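Local atomic coordinates of ATP-dependent protease (PDB entry 7CAY), a protein that is homologous to the N-terminal substrate-binding domain of Lon protease and probably takes part in recognising protein substrates. Residues E178-P181 against H182-L185. Residues are numbered along the deposited sequence; the frame is centred on the assembly and turned at random.
Sequences EDDP and HRRL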
loop_
_atom_site.group_PDB
_atom_site.type_symbol
_atom_site.label_atom_id
_atom_site.label_comp_id
_atom_site.label_asym_id
_atom_site.label_seq_id
_atom_site.Cartn_x
_atom_site.Cartn_y
_atom_site.Cartn_z
ATOM N N GLU A 178 2.653 7.354 8.998
ATOM C CA GLU A 178 1.857 7.792 10.139
ATOM C C GLU A 178 0.856 6.708 10.521
ATOM O O GLU A 178 0.002 6.331 9.712
ATOM C CB GLU A 178 1.134 9.095 9.810
ATOM C CG GLU A 178 0.282 9.630 10.949
ATOM C CD GLU A 178 1.112 10.066 12.137
ATOM O OE1 GLU A 178 1.804 11.098 12.032
ATOM O OE2 GLU A 178 1.083 9.367 13.172
ATOM N N ASP A 179 0.950 6.215 11.755
ATOM C CA ASP A 179 0.112 5.116 12.219
ATOM C C ASP A 179 -1.130 5.578 12.976
ATOM O O ASP A 179 -1.828 4.743 13.560
ATOM C CB ASP A 179 0.930 4.161 13.093
ATOM C CG ASP A 179 2.032 3.457 12.317
ATOM O OD1 ASP A 179 1.926 3.370 11.073
ATOM O OD2 ASP A 179 3.003 2.989 12.951
ATOM N N ASP A 180 -1.429 6.876 12.975
ATOM C CA ASP A 180 -2.620 7.392 13.631
ATOM C C ASP A 180 -3.544 8.037 12.606
ATOM O O ASP A 180 -3.107 8.914 11.847
ATOM C CB ASP A 180 -2.251 8.412 14.724
ATOM C CG ASP A 180 -3.460 9.170 15.247
ATOM O OD1 ASP A 180 -3.415 10.420 15.262
ATOM O OD2 ASP A 180 -4.459 8.520 15.626
ATOM N N PRO A 181 -4.819 7.633 12.548
ATOM C CA PRO A 181 -5.712 8.182 11.513
ATOM C C PRO A 181 -5.934 9.680 11.625
ATOM O O PRO A 181 -6.062 10.357 10.597
ATOM C CB PRO A 181 -7.016 7.401 11.728
ATOM C CG PRO A 181 -6.599 6.145 12.427
ATOM C CD PRO A 181 -5.450 6.537 13.303
ATOM N N HIS A 182 -5.985 10.221 12.841
ATOM C CA HIS A 182 -6.290 11.640 12.995
ATOM C C HIS A 182 -5.082 12.512 12.674
ATOM O O HIS A 182 -5.220 13.535 11.993
ATOM C CB HIS A 182 -6.798 11.913 14.410
ATOM C CG HIS A 182 -7.898 10.992 14.839
ATOM N ND1 HIS A 182 -7.674 9.881 15.623
ATOM C CD2 HIS A 182 -9.226 11.009 14.581
ATOM C CE1 HIS A 182 -8.819 9.257 15.837
ATOM N NE2 HIS A 182 -9.776 9.921 15.216
ATOM N N ARG A 183 -3.893 12.131 13.150
ATOM C CA ARG A 183 -2.691 12.858 12.755
ATOM C C ARG A 183 -2.417 12.697 11.268
ATOM O O ARG A 183 -1.783 13.564 10.654
ATOM C CB ARG A 183 -1.489 12.394 13.578
ATOM C CG ARG A 183 -1.062 13.397 14.642
ATOM C CD ARG A 183 0.178 12.947 15.403
ATOM N NE ARG A 183 -0.109 11.871 16.349
ATOM C CZ ARG A 183 0.372 10.636 16.247
ATOM N NH1 ARG A 183 1.179 10.317 15.243
ATOM N NH2 ARG A 183 0.055 9.723 17.156
ATOM N N ARG A 184 -2.888 11.598 10.673
ATOM C CA ARG A 184 -2.818 11.445 9.224
ATOM C C ARG A 184 -3.652 12.513 8.528
ATOM O O ARG A 184 -3.191 13.165 7.585
ATOM C CB ARG A 184 -3.290 10.046 8.829
ATOM C CG ARG A 184 -2.296 9.251 8.002
ATOM C CD ARG A 184 -2.872 7.894 7.637
ATOM N NE ARG A 184 -2.736 6.924 8.721
ATOM C CZ ARG A 184 -3.665 6.030 9.044
ATOM N NH1 ARG A 184 -4.812 5.994 8.376
ATOM N NH2 ARG A 184 -3.453 5.180 10.040
ATOM N N LEU A 185 -4.887 12.713 8.996
ATOM C CA LEU A 185 -5.749 13.743 8.427
ATOM C C LEU A 185 -5.261 15.150 8.746
ATOM O O LEU A 185 -5.586 16.085 8.006
ATOM C CB LEU A 185 -7.182 13.558 8.928
ATOM C CG LEU A 185 -7.944 12.366 8.342
ATOM C CD1 LEU A 185 -9.146 12.015 9.204
ATOM C CD2 LEU A 185 -8.382 12.666 6.916
#
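D180 OD1 accepts from R183 N at 2.8 Å and caps the helix that begins at P181. The CG of D180 lies anti to its own N (chi1 169°), which sets the carboxylate beside the carbonyl carbon, where OD1 can meet R183 N. R183 N meets OD1 from above the carboxylate plane. The other oxygen, OD2, takes a weak bond from H182 ND1 at 3.5 Å. The first helical i to i+4 hydrogen bonds follow: R184 N to D180 O and L185 N to P181 O.

The tighter side belongs to R184. Its chain bends at chi3 (-81°), which brings NE back to the loop at E178. NE reaches E178 O at 3.0 Å, from above the carbonyl plane. P181 CA sits over the centre of the guanidinium, 3.8 Å above one face. W159 and A155 of helix 154-164 touch R184 and P181 respectively. D179 points away from the helix, and its carboxylate forms salt bridges with R92 and R94.

The exposed side is looser. D180 CB lies over one face of the R183 guanidinium, toward its rim. R183 also pairs with E178 in a salt bridge whose exact geometry is doubtful. D180 OD1 is a long 3.8 Å from R183 NE and lies well out of the guanidinium plane, so only charge acts there.

The arrangement is an Asp N-cap at a tight link between helices 169-177 and 181-190 in this Lon N-terminal-like domain.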